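Local coordinates for protein poly(ADP-ribose) glycohydrolase (Thermomonospora curvata, PDB 3SIG) that hydrolyses the ribose–ribose glycosidic bonds of poly(ADP-ribose), releasing ADP-ribose, at residues A[4-9]-A[104-109]; A[11-15]-A[117-123]; A[139-143]-A[182-187]; A[149-155]-A[167-173]. All blocks are in the same frame, centred on the assembly; numbering follows the deposited sequence.

The four contacts illustrate how chemistry follows depth in a fold. Contact 4, the most buried, joins the two strands of a hairpin within the central mixed sheet, held by paired backbone hydrogen bonds and apolar side chains. Contacts 1 and 2 share helix 2-17 and touch each other, their centres about 11 Å apart; both are partly buried, but contact 1, with more exposed residues, uses an arginine bond, a stack and a water, whereas contact 2 combines one threonine bond with aliphatic packing. Contact 2 in turn meets contact 4, where Gly120 N lies 2.9 Å from Pro154 O. Contact 3 stands apart at the surface, across the chain's centre from contact 4, and relies on apolar packing.

Contact 1 (A[4-9]-A[104-109]); sequences RRAIAA and FLSGAH
Arg4 and Ala8, one helical turn apart on helix 2-17, carry this contact, with Leu105 and Gly107 as the main partners on the facing segment. Residues 4-9 are regular helix; opposite them, 104-106 form a short 3-10 turn that closes with Gly107 N bonded to Phe104 O (3.0 Å). Gly107 then takes phi/psi of 83/18, a conformation suited to glycine, and its CA comes within 4.0 Å of Arg5 CA. Arg4, in the m, t, m conformation for chi1 to chi3, sends NE to Gly107 O (2.8 Å, nearly linear), while its guanidinium lies flat on the His109 ring, centres 4.5 Å apart and planes at 9°. Ala8 points toward the turn, where its CB meets Phe104 CD2 at 3.6 Å and Leu105 CD2 at 3.8 Å; a small side chain lets helix and turn approach closely. Beside it, one water donates to Arg5 O (2.9 Å) and Leu105 O (2.8 Å). Phe104 also packs edge-to-face on Tyr122. The side chain of Ala108 is about 6 Å from bound ADP-ribose, and residues 104-109 belong to the spacer between GGG and QEE in the signature sequence of PARG-type macrodomains.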
loop_
_atom_site.group_PDB
_atom_site.type_symbol
_atom_site.label_atom_id
_atom_site.label_comp_id
_atom_site.label_asym_id
_atom_site.label_seq_id
_atom_site.Cartn_x
_atom_site.Cartn_y
_atom_site.Cartn_z
ATOM N N ARG A 4 -10.567 14.496 9.227
ATOM C CA ARG A 4 -10.274 13.489 8.213
ATOM C C ARG A 4 -11.413 13.352 7.200
ATOM O O ARG A 4 -11.162 13.240 6.014
ATOM C CB ARG A 4 -9.954 12.129 8.841
ATOM C CG ARG A 4 -8.605 12.092 9.553
ATOM C CD ARG A 4 -8.245 10.705 10.072
ATOM N NE ARG A 4 -9.179 10.194 11.066
ATOM C CZ ARG A 4 -9.017 10.292 12.378
ATOM N NH1 ARG A 4 -7.950 10.905 12.884
ATOM N NH2 ARG A 4 -9.932 9.759 13.180
ATOM N N ARG A 5 -12.659 13.388 7.658
ATOM C CA ARG A 5 -13.793 13.301 6.750
ATOM C C ARG A 5 -13.791 14.504 5.797
ATOM O O ARG A 5 -14.041 14.361 4.589
ATOM C CB ARG A 5 -15.083 13.206 7.570
ATOM C CG ARG A 5 -16.332 13.009 6.758
ATOM C CD ARG A 5 -17.567 12.994 7.664
ATOM N NE ARG A 5 -18.790 13.294 6.916
ATOM C CZ ARG A 5 -19.926 13.727 7.462
ATOM N NH1 ARG A 5 -20.013 13.917 8.774
ATOM N NH2 ARG A 5 -20.985 13.975 6.697
ATOM N N ALA A 6 -13.529 15.705 6.318
ATOM C CA ALA A 6 -13.480 16.905 5.494
ATOM C C ALA A 6 -12.367 16.823 4.446
ATOM O O ALA A 6 -12.569 17.179 3.292
ATOM C CB ALA A 6 -13.305 18.155 6.357
ATOM N N ILE A 7 -11.197 16.363 4.860
ATOM C CA ILE A 7 -10.084 16.203 3.938
ATOM C C ILE A 7 -10.413 15.189 2.833
ATOM O O ILE A 7 -10.194 15.445 1.647
ATOM C CB ILE A 7 -8.822 15.783 4.688
ATOM C CG1 ILE A 7 -8.308 16.973 5.509
ATOM C CG2 ILE A 7 -7.768 15.328 3.710
ATOM C CD1 ILE A 7 -7.240 16.590 6.482
ATOM N N ALA A 8 -11.003 14.063 3.228
ATOM C CA ALA A 8 -11.432 13.074 2.239
ATOM C C ALA A 8 -12.394 13.644 1.214
ATOM O O ALA A 8 -12.225 13.404 0.015
ATOM C CB ALA A 8 -12.056 11.902 2.914
ATOM N N ALA A 9 -13.384 14.411 1.649
ATOM C CA ALA A 9 -14.317 14.996 0.714
ATOM C C ALA A 9 -13.616 15.987 -0.209
ATOM O O ALA A 9 -13.952 16.094 -1.389
ATOM C CB ALA A 9 -15.472 15.671 1.488
ATOM N N PHE A 104 -12.156 5.854 4.188
ATOM C CA PHE A 104 -11.606 7.189 4.224
ATOM C C PHE A 104 -12.679 8.257 4.247
ATOM O O PHE A 104 -12.510 9.276 4.929
ATOM C CB PHE A 104 -10.538 7.428 3.143
ATOM C CG PHE A 104 -11.044 7.784 1.767
ATOM C CD1 PHE A 104 -11.720 6.865 0.978
ATOM C CD2 PHE A 104 -10.729 9.017 1.231
ATOM C CE1 PHE A 104 -12.129 7.202 -0.294
ATOM C CE2 PHE A 104 -11.107 9.355 -0.051
ATOM C CZ PHE A 104 -11.821 8.443 -0.812
ATOM N N LEU A 105 -13.764 8.063 3.496
ATOM C CA LEU A 105 -14.809 9.084 3.425
ATOM C C LEU A 105 -15.619 9.220 4.692
ATOM O O LEU A 105 -16.265 10.248 4.876
ATOM C CB LEU A 105 -15.684 8.877 2.189
ATOM C CG LEU A 105 -14.979 9.318 0.897
ATOM C CD1 LEU A 105 -15.613 8.616 -0.319
ATOM C CD2 LEU A 105 -14.965 10.810 0.722
ATOM N N SER A 106 -15.569 8.227 5.565
ATOM C CA SER A 106 -16.185 8.361 6.883
ATOM C C SER A 106 -15.210 8.885 7.927
ATOM O O SER A 106 -15.531 8.949 9.116
ATOM C CB SER A 106 -16.666 6.985 7.347
ATOM O OG SER A 106 -17.576 6.425 6.420
ATOM N N GLY A 107 -13.992 9.202 7.504
ATOM C CA GLY A 107 -12.993 9.717 8.420
ATOM C C GLY A 107 -12.236 8.680 9.215
ATOM O O GLY A 107 -11.606 8.994 10.231
ATOM N N ALA A 108 -12.271 7.426 8.772
ATOM C CA ALA A 108 -11.510 6.378 9.459
ATOM C C ALA A 108 -10.012 6.640 9.341
ATOM O O ALA A 108 -9.558 7.307 8.405
ATOM C CB ALA A 108 -11.849 4.996 8.910
ATOM N N HIS A 109 -9.250 6.108 10.284
ATOM C CA HIS A 109 -7.830 6.391 10.420
ATOM C C HIS A 109 -7.004 5.114 10.449
ATOM O O HIS A 109 -6.894 4.446 11.473
ATOM C CB HIS A 109 -7.623 7.131 11.734
ATOM C CG HIS A 109 -6.228 7.630 11.958
ATOM N ND1 HIS A 109 -5.399 8.051 10.941
ATOM C CD2 HIS A 109 -5.536 7.827 13.109
ATOM C CE1 HIS A 109 -4.251 8.465 11.449
ATOM N NE2 HIS A 109 -4.313 8.350 12.765
HETATM O O HOH W 1 -16.125 12.665 3.558
#

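Contact 2 (A[11-15]-A[117-123]); sequences TVEIL and RSSGLYA
This is a partly buried packing of helix 2-17 against the junction between helices 111-118 and 121-125, at the flank of the PARG macrodomain. The junction is bonded from helix 2-17 and, separately, by its own Ser119. Residues 11-15 are regular helix. In the facing segment, Ser119 is extended (phi/psi -156/-175) and Gly120 occupies the N-cap position of the helix that follows. The register sets Thr11 CA 6.0 Å from Arg117 CA and Leu15 CA 6.9 Å from Gly120 CA, so two residues one turn apart face the junction. Leu15, in the m, t rotamer, has the larger share: its CD2 rests 3.8 Å from Gly120 CA, and its CD1 lies 4.4 Å from Ala123 CB and 4.5 Å from Tyr122 CD2, at the edge of that ring. Val12 CG2 reaches Tyr122 CE2 at 3.8 Å. Within the junction, Ser119 in the p rotamer forms an ST turn, its OG accepting from Leu121 N at 3.0 Å, and the same hydroxyl bonds to Leu115 O. Arg157 also joins the polar end of the contact, through bonds to Arg117 O and to Thr11 OG1. Thr11, with chi1 in m, completes it by donating from OG1 to Arg117 O at 2.7 Å.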
loop_
_atom_site.group_PDB
_atom_site.type_symbol
_atom_site.label_atom_id
_atom_site.label_comp_id
_atom_site.label_asym_id
_atom_site.label_seq_id
_atom_site.Cartn_x
_atom_site.Cartn_y
_atom_site.Cartn_z
ATOM N N THR A 11 -10.536 15.854 -1.169
ATOM C CA THR A 11 -9.769 15.070 -2.132
ATOM C C THR A 11 -10.680 14.545 -3.241
ATOM O O THR A 11 -10.332 14.626 -4.422
ATOM C CB THR A 11 -9.043 13.955 -1.427
ATOM O OG1 THR A 11 -8.023 14.544 -0.629
ATOM C CG2 THR A 11 -8.395 12.965 -2.431
ATOM N N VAL A 12 -11.853 14.031 -2.900
ATOM C CA VAL A 12 -12.776 13.633 -3.944
ATOM C C VAL A 12 -13.153 14.791 -4.870
ATOM O O VAL A 12 -13.227 14.583 -6.073
ATOM C CB VAL A 12 -14.017 12.999 -3.331
ATOM C CG1 VAL A 12 -15.150 12.894 -4.386
ATOM C CG2 VAL A 12 -13.655 11.640 -2.763
ATOM N N GLU A 13 -13.366 15.994 -4.330
ATOM C CA GLU A 13 -13.639 17.187 -5.149
ATOM C C GLU A 13 -12.464 17.475 -6.095
ATOM O O GLU A 13 -12.645 17.760 -7.276
ATOM C CB GLU A 13 -13.911 18.436 -4.281
ATOM C CG GLU A 13 -14.081 19.724 -5.113
ATOM C CD GLU A 13 -14.370 20.996 -4.292
ATOM O OE1 GLU A 13 -14.614 20.894 -3.075
ATOM O OE2 GLU A 13 -14.350 22.102 -4.877
ATOM N N ILE A 14 -11.263 17.388 -5.547
ATOM C CA ILE A 14 -10.037 17.633 -6.310
ATOM C C ILE A 14 -9.936 16.653 -7.464
ATOM O O ILE A 14 -9.604 17.029 -8.600
ATOM C CB ILE A 14 -8.796 17.574 -5.393
ATOM C CG1 ILE A 14 -8.730 18.840 -4.552
ATOM C CG2 ILE A 14 -7.519 17.398 -6.204
ATOM C CD1 ILE A 14 -7.780 18.726 -3.412
ATOM N N LEU A 15 -10.248 15.383 -7.189
ATOM C CA LEU A 15 -10.154 14.363 -8.230
ATOM C C LEU A 15 -11.221 14.591 -9.301
ATOM O O LEU A 15 -10.967 14.278 -10.465
ATOM C CB LEU A 15 -10.217 12.941 -7.658
ATOM C CG LEU A 15 -9.123 12.604 -6.656
ATOM C CD1 LEU A 15 -9.390 11.256 -5.990
ATOM C CD2 LEU A 15 -7.761 12.563 -7.299
ATOM N N ARG A 117 -6.717 9.724 1.178
ATOM C CA ARG A 117 -6.925 11.136 1.425
ATOM C C ARG A 117 -5.872 11.964 0.726
ATOM O O ARG A 117 -6.057 13.169 0.535
ATOM C CB ARG A 117 -6.812 11.445 2.925
ATOM C CG ARG A 117 -8.037 11.058 3.759
ATOM C CD ARG A 117 -8.107 11.732 5.149
ATOM N NE ARG A 117 -6.864 11.572 5.872
ATOM C CZ ARG A 117 -6.509 10.500 6.560
ATOM N NH1 ARG A 117 -7.330 9.467 6.691
ATOM N NH2 ARG A 117 -5.309 10.455 7.102
ATOM N N SER A 118 -4.732 11.377 0.400
ATOM C CA SER A 118 -3.527 12.137 0.030
ATOM C C SER A 118 -3.117 12.013 -1.416
ATOM O O SER A 118 -2.064 12.552 -1.769
ATOM C CB SER A 118 -2.352 11.669 0.892
ATOM O OG SER A 118 -2.662 11.734 2.274
ATOM N N SER A 119 -3.885 11.307 -2.235
ATOM C CA SER A 119 -3.394 10.940 -3.558
ATOM C C SER A 119 -4.556 10.681 -4.498
ATOM O O SER A 119 -5.725 10.825 -4.099
ATOM C CB SER A 119 -2.538 9.659 -3.472
ATOM O OG SER A 119 -3.341 8.513 -3.251
ATOM N N GLY A 120 -4.249 10.244 -5.712
ATOM C CA GLY A 120 -5.269 9.759 -6.618
ATOM C C GLY A 120 -5.635 8.292 -6.496
ATOM O O GLY A 120 -6.355 7.774 -7.353
ATOM N N LEU A 121 -5.219 7.661 -5.412
ATOM C CA LEU A 121 -5.411 6.223 -5.305
ATOM C C LEU A 121 -6.868 5.810 -5.417
ATOM O O LEU A 121 -7.175 4.813 -6.053
ATOM C CB LEU A 121 -4.826 5.717 -3.996
ATOM C CG LEU A 121 -4.964 4.210 -3.755
ATOM C CD1 LEU A 121 -4.292 3.364 -4.846
ATOM C CD2 LEU A 121 -4.404 3.896 -2.369
ATOM N N TYR A 122 -7.790 6.525 -4.780
ATOM C CA TYR A 122 -9.211 6.154 -4.849
ATOM C C TYR A 122 -9.732 6.139 -6.267
ATOM O O TYR A 122 -10.574 5.326 -6.593
ATOM C CB TYR A 122 -10.026 7.136 -4.014
ATOM C CG TYR A 122 -11.540 7.083 -4.050
ATOM C CD1 TYR A 122 -12.234 5.989 -3.594
ATOM C CD2 TYR A 122 -12.262 8.198 -4.464
ATOM C CE1 TYR A 122 -13.637 6.028 -3.559
ATOM C CE2 TYR A 122 -13.620 8.212 -4.429
ATOM C CZ TYR A 122 -14.269 7.136 -3.989
ATOM O OH TYR A 122 -15.658 7.197 -3.956
ATOM N N ALA A 123 -9.288 7.084 -7.102
ATOM C CA ALA A 123 -9.757 7.117 -8.470
ATOM C C ALA A 123 -9.356 5.823 -9.186
ATOM O O ALA A 123 -10.091 5.344 -10.025
ATOM C CB ALA A 123 -9.201 8.308 -9.210
#

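Contact 3 (A[139-143]-A[182-187]); sequences RDPLY and AIGDLR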
loop_
_atom_site.group_PDB
_atom_site.type_symbol
_atom_site.label_atom_id
_atom_site.label_comp_id
_atom_site.label_asym_id
_atom_site.label_seq_id
_atom_site.Cartn_x
_atom_site.Cartn_y
_atom_site.Cartn_z
ATOM N N ARG A 139 -16.722 -13.873 1.025
ATOM C CA ARG A 139 -17.007 -13.855 2.451
ATOM C C ARG A 139 -16.080 -14.775 3.237
ATOM O O ARG A 139 -16.528 -15.621 4.004
ATOM C CB ARG A 139 -18.483 -14.248 2.706
ATOM C CG ARG A 139 -19.493 -13.134 2.376
ATOM C CD ARG A 139 -20.955 -13.612 2.492
ATOM N NE ARG A 139 -21.237 -14.144 3.819
ATOM C CZ ARG A 139 -21.776 -13.453 4.821
ATOM N NH1 ARG A 139 -22.127 -12.179 4.654
ATOM N NH2 ARG A 139 -21.972 -14.043 5.997
ATOM N N ASP A 140 -14.791 -14.622 3.035
ATOM C CA ASP A 140 -13.816 -15.347 3.827
ATOM C C ASP A 140 -12.708 -14.402 4.205
ATOM O O ASP A 140 -12.095 -13.787 3.336
ATOM C CB ASP A 140 -13.231 -16.490 3.025
ATOM C CG ASP A 140 -12.437 -17.426 3.882
ATOM O OD1 ASP A 140 -12.780 -18.626 3.954
ATOM O OD2 ASP A 140 -11.506 -16.980 4.534
ATOM N N PRO A 141 -12.411 -14.281 5.500
ATOM C CA PRO A 141 -11.445 -13.274 5.946
ATOM C C PRO A 141 -9.987 -13.568 5.590
ATOM O O PRO A 141 -9.131 -12.700 5.820
ATOM C CB PRO A 141 -11.653 -13.225 7.453
ATOM C CG PRO A 141 -12.219 -14.580 7.803
ATOM C CD PRO A 141 -13.099 -14.917 6.638
ATOM N N LEU A 142 -9.699 -14.720 4.991
ATOM C CA LEU A 142 -8.375 -14.913 4.415
ATOM C C LEU A 142 -8.237 -14.074 3.161
ATOM O O LEU A 142 -7.118 -13.830 2.720
ATOM C CB LEU A 142 -8.107 -16.375 4.077
ATOM C CG LEU A 142 -7.777 -17.316 5.254
ATOM C CD1 LEU A 142 -7.809 -18.762 4.793
ATOM C CD2 LEU A 142 -6.415 -16.994 5.845
ATOM N N TYR A 143 -9.359 -13.657 2.571
ATOM C CA TYR A 143 -9.386 -12.893 1.317
ATOM C C TYR A 143 -8.697 -13.696 0.219
ATOM O O TYR A 143 -8.863 -14.929 0.158
ATOM C CB TYR A 143 -8.833 -11.470 1.488
ATOM C CG TYR A 143 -9.490 -10.716 2.611
ATOM C CD1 TYR A 143 -10.859 -10.669 2.754
ATOM C CD2 TYR A 143 -8.721 -10.026 3.531
ATOM C CE1 TYR A 143 -11.440 -9.955 3.781
ATOM C CE2 TYR A 143 -9.286 -9.315 4.547
ATOM C CZ TYR A 143 -10.625 -9.281 4.684
ATOM O OH TYR A 143 -11.172 -8.540 5.695
ATOM N N ALA A 182 -10.410 -11.346 12.447
ATOM C CA ALA A 182 -11.675 -12.002 12.189
ATOM C C ALA A 182 -11.610 -13.535 12.231
ATOM O O ALA A 182 -12.583 -14.209 12.570
ATOM C CB ALA A 182 -12.218 -11.536 10.859
ATOM N N ILE A 183 -10.453 -14.075 11.880
ATOM C CA ILE A 183 -10.219 -15.513 11.898
ATOM C C ILE A 183 -10.047 -16.057 13.309
ATOM O O ILE A 183 -10.451 -17.177 13.606
ATOM C CB ILE A 183 -8.961 -15.815 11.079
ATOM C CG1 ILE A 183 -9.262 -15.617 9.589
ATOM C CG2 ILE A 183 -8.473 -17.225 11.345
ATOM C CD1 ILE A 183 -8.056 -15.396 8.741
ATOM N N GLY A 184 -9.430 -15.273 14.182
ATOM C CA GLY A 184 -9.121 -15.754 15.513
ATOM C C GLY A 184 -8.190 -16.945 15.424
ATOM O O GLY A 184 -7.262 -16.966 14.631
ATOM N N ASP A 185 -8.441 -17.964 16.236
ATOM C CA ASP A 185 -7.554 -19.124 16.276
ATOM C C ASP A 185 -8.066 -20.261 15.402
ATOM O O ASP A 185 -7.626 -21.393 15.534
ATOM C CB ASP A 185 -7.362 -19.623 17.711
ATOM C CG ASP A 185 -8.586 -20.312 18.255
ATOM O OD1 ASP A 185 -9.669 -20.207 17.640
ATOM O OD2 ASP A 185 -8.465 -20.959 19.318
ATOM N N LEU A 186 -8.937 -19.945 14.453
ATOM C CA LEU A 186 -9.557 -21.020 13.675
ATOM C C LEU A 186 -8.768 -21.288 12.381
ATOM O O LEU A 186 -9.176 -22.124 11.583
ATOM C CB LEU A 186 -11.023 -20.697 13.384
ATOM C CG LEU A 186 -11.889 -20.646 14.645
ATOM C CD1 LEU A 186 -13.319 -20.293 14.301
ATOM C CD2 LEU A 186 -11.842 -21.961 15.353
ATOM N N ARG A 187 -7.634 -20.598 12.197
ATOM C CA ARG A 187 -6.570 -21.065 11.310
ATOM C C ARG A 187 -5.291 -21.128 12.157
ATOM O O ARG A 187 -5.122 -20.336 13.078
ATOM C CB ARG A 187 -6.346 -20.141 10.119
ATOM C CG ARG A 187 -7.557 -19.896 9.240
ATOM C CD ARG A 187 -7.808 -21.068 8.358
ATOM N NE ARG A 187 -8.889 -20.799 7.411
ATOM C CZ ARG A 187 -9.392 -21.700 6.576
ATOM N NH1 ARG A 187 -8.915 -22.936 6.550
ATOM N NH2 ARG A 187 -10.377 -21.357 5.763
#
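A loop and the end of a short helix meet in an apolar patch at the surface, and the rotamers decide which atoms touch. Asp140 opens a type I beta turn, with Tyr143 N bonded to Asp140 O at 2.8 Å, and, with its t rotamer, OD2 reaches forward to accept from Leu142 N at 2.9 Å. The Asx and beta turns together present Pro141 and Leu142 to the other segment. The Pro141 ring, puckered C-gamma endo, sets CG 3.6 Å from Ile183 CG1, while Pro141 CB lies 3.8 Å from Ala182 CB. Leu142, in the m, t conformation, divides its methyls: CD2 goes to Ile183 CD1 at 3.7 Å, and CD1 lies 3.5 Å from Arg187 NE, over one face of the guanidinium.

In the macrodomain fold the contact ties the connection leading from helix 129-138 into strand 147-157 to the one that follows strand 163-175, and helix 189-209 extends the patch, since Ile192 packs on both Leu142 and Ile183. Ile183 also adopts m, t, directing its longer branch at the turn. Gly184 takes a positive phi where helix 180-183 ends, and beyond it the chain returns so that Arg187 again points toward the turn. With chi1 and chi2 m and chi3 t, Arg187 NH2 lies 4.1 Å from Asp140 OD1, near the guanidinium plane but beyond salt-bridge range, and NH1 makes a weak, long ion pair with Glu191.

Contact 4 (A[149-155]-A[167-173]); sequences YSPGVPV and PYRVAFL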
loop_
_atom_site.group_PDB
_atom_site.type_symbol
_atom_site.label_atom_id
_atom_site.label_comp_id
_atom_site.label_asym_id
_atom_site.label_seq_id
_atom_site.Cartn_x
_atom_site.Cartn_y
_atom_site.Cartn_z
ATOM N N TYR A 149 -2.756 -3.166 -9.353
ATOM C CA TYR A 149 -1.561 -2.404 -9.640
ATOM C C TYR A 149 -1.996 -1.052 -10.200
ATOM O O TYR A 149 -2.705 -0.986 -11.221
ATOM C CB TYR A 149 -0.660 -3.132 -10.653
ATOM C CG TYR A 149 0.543 -2.293 -11.063
ATOM C CD1 TYR A 149 1.580 -2.051 -10.181
ATOM C CD2 TYR A 149 0.573 -1.736 -12.296
ATOM C CE1 TYR A 149 2.673 -1.266 -10.551
ATOM C CE2 TYR A 149 1.648 -0.945 -12.684
ATOM C CZ TYR A 149 2.673 -0.715 -11.784
ATOM O OH TYR A 149 3.742 0.088 -12.171
ATOM N N SER A 150 -1.542 0.005 -9.546
ATOM C CA SER A 150 -1.904 1.398 -9.901
ATOM C C SER A 150 -0.642 2.198 -10.215
ATOM O O SER A 150 0.062 2.617 -9.318
ATOM C CB SER A 150 -2.649 2.055 -8.735
ATOM O OG SER A 150 -3.768 1.293 -8.313
ATOM N N PRO A 151 -0.354 2.414 -11.500
ATOM C CA PRO A 151 0.903 3.087 -11.882
ATOM C C PRO A 151 0.790 4.593 -11.817
ATOM O O PRO A 151 -0.260 5.161 -12.152
ATOM C CB PRO A 151 1.110 2.668 -13.336
ATOM C CG PRO A 151 -0.293 2.490 -13.871
ATOM C CD PRO A 151 -1.106 1.944 -12.672
ATOM N N GLY A 152 1.846 5.277 -11.408
ATOM C CA GLY A 152 1.895 6.715 -11.586
ATOM C C GLY A 152 0.803 7.496 -10.883
ATOM O O GLY A 152 0.351 8.522 -11.367
ATOM N N VAL A 153 0.397 7.066 -9.696
ATOM C CA VAL A 153 -0.636 7.759 -8.950
ATOM C C VAL A 153 -0.032 9.032 -8.371
ATOM O O VAL A 153 0.966 8.997 -7.634
ATOM C CB VAL A 153 -1.169 6.879 -7.806
ATOM C CG1 VAL A 153 -2.176 7.640 -6.990
ATOM C CG2 VAL A 153 -1.786 5.610 -8.380
ATOM N N PRO A 154 -0.655 10.191 -8.619
ATOM C CA PRO A 154 -0.142 11.421 -8.036
ATOM C C PRO A 154 -0.452 11.477 -6.534
ATOM O O PRO A 154 -1.572 11.159 -6.110
ATOM C CB PRO A 154 -0.871 12.518 -8.826
ATOM C CG PRO A 154 -2.076 11.872 -9.346
ATOM C CD PRO A 154 -1.760 10.429 -9.548
ATOM N N VAL A 155 0.534 11.897 -5.761
ATOM C CA VAL A 155 0.435 12.122 -4.323
ATOM C C VAL A 155 0.589 13.610 -4.117
ATOM O O VAL A 155 1.546 14.222 -4.615
ATOM C CB VAL A 155 1.536 11.365 -3.566
ATOM C CG1 VAL A 155 1.431 11.596 -2.070
ATOM C CG2 VAL A 155 1.454 9.895 -3.857
ATOM N N PRO A 167 3.412 17.952 -6.483
ATOM C CA PRO A 167 3.020 16.544 -6.332
ATOM C C PRO A 167 4.092 15.604 -6.878
ATOM O O PRO A 167 4.914 15.978 -7.682
ATOM C CB PRO A 167 1.746 16.446 -7.158
ATOM C CG PRO A 167 1.814 17.635 -8.104
ATOM C CD PRO A 167 2.570 18.675 -7.449
ATOM N N TYR A 168 4.072 14.375 -6.420
ATOM C CA TYR A 168 4.981 13.356 -6.922
ATOM C C TYR A 168 4.166 12.140 -7.260
ATOM O O TYR A 168 3.063 12.010 -6.787
ATOM C CB TYR A 168 6.121 13.068 -5.921
ATOM C CG TYR A 168 5.701 12.546 -4.577
ATOM C CD1 TYR A 168 5.180 13.376 -3.618
ATOM C CD2 TYR A 168 5.789 11.191 -4.280
ATOM C CE1 TYR A 168 4.779 12.913 -2.401
ATOM C CE2 TYR A 168 5.407 10.720 -3.067
ATOM C CZ TYR A 168 4.885 11.558 -2.116
ATOM O OH TYR A 168 4.499 11.060 -0.869
ATOM N N ARG A 169 4.685 11.243 -8.064
ATOM C CA ARG A 169 3.990 10.042 -8.459
ATOM C C ARG A 169 4.653 8.777 -7.962
ATOM O O ARG A 169 5.871 8.661 -8.000
ATOM C CB ARG A 169 3.862 9.970 -9.971
ATOM C CG ARG A 169 2.922 11.040 -10.544
ATOM C CD ARG A 169 2.573 10.811 -12.029
ATOM N NE ARG A 169 3.730 11.139 -12.836
ATOM C CZ ARG A 169 3.767 11.017 -14.163
ATOM N NH1 ARG A 169 2.712 10.562 -14.820
ATOM N NH2 ARG A 169 4.868 11.347 -14.833
ATOM N N VAL A 170 3.837 7.840 -7.491
ATOM C CA VAL A 170 4.288 6.502 -7.097
ATOM C C VAL A 170 3.360 5.481 -7.662
ATOM O O VAL A 170 2.187 5.782 -7.951
ATOM C CB VAL A 170 4.308 6.350 -5.564
ATOM C CG1 VAL A 170 5.108 7.490 -4.910
ATOM C CG2 VAL A 170 2.914 6.356 -4.974
ATOM N N ALA A 171 3.806 4.242 -7.745
ATOM C CA ALA A 171 2.909 3.126 -8.029
ATOM C C ALA A 171 2.422 2.557 -6.713
ATOM O O ALA A 171 3.166 2.483 -5.717
ATOM C CB ALA A 171 3.607 2.063 -8.827
ATOM N N PHE A 172 1.174 2.110 -6.708
ATOM C CA PHE A 172 0.627 1.373 -5.569
ATOM C C PHE A 172 0.355 -0.069 -5.922
ATOM O O PHE A 172 -0.047 -0.391 -7.064
ATOM C CB PHE A 172 -0.632 2.027 -5.006
ATOM C CG PHE A 172 -0.372 3.316 -4.260
ATOM C CD1 PHE A 172 0.167 3.310 -2.987
ATOM C CD2 PHE A 172 -0.611 4.545 -4.856
ATOM C CE1 PHE A 172 0.425 4.497 -2.314
ATOM C CE2 PHE A 172 -0.379 5.747 -4.171
ATOM C CZ PHE A 172 0.144 5.709 -2.906
ATOM N N LEU A 173 0.550 -0.918 -4.916
ATOM C CA LEU A 173 0.220 -2.333 -4.964
ATOM C C LEU A 173 -0.817 -2.549 -3.891
ATOM O O LEU A 173 -0.507 -2.365 -2.708
ATOM C CB LEU A 173 1.467 -3.164 -4.661
ATOM C CG LEU A 173 2.715 -2.808 -5.489
ATOM C CD1 LEU A 173 4.008 -3.228 -4.867
ATOM C CD2 LEU A 173 2.582 -3.415 -6.825
HETATM O O HOH W 2 -3.019 -0.199 -6.153
HETATM O O HOH W 3 0.209 9.173 -13.984
#
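The largest bump belongs to Val155, which projects into a hollow lined by the aromatic and aliphatic side chains of the facing strand. Its CB sits over the face of the Tyr168 ring, 3.8 Å from the centroid in a CH-pi contact, while Val155 CG2 fits against Val170 CG2 at 4.0 Å. Farther along the same face, Val153 CB abuts the edge of the Phe172 ring, 3.8 Å from CD2. Leu121 packs against Phe172 from helix 121-125. The two segments are antiparallel arms of a beta hairpin in the mixed sheet of the macrodomain fold, bonded in pairs at Ser150/Phe172, Val153/Val170 and Val155/Tyr168. Between the first two pairs the register slips by one residue, a beta bulge: Gly152, with positive phi, takes the corner, and the angle to strand 167-173 changes from 174° for 149-151 to 139° for 153-155. Arg169 fills the space beside the corner, its CD 3.3 Å from Gly152 O, and a water joins that carbonyl (2.7 Å) to Arg169 NH1 (3.0 Å). At the other end, the Tyr149 ring lies beside small Ala171, with CE1 3.9 Å from Ala171 CB, and Leu173 CD2 meets the ring edge, 3.8 Å from Tyr149 CD1.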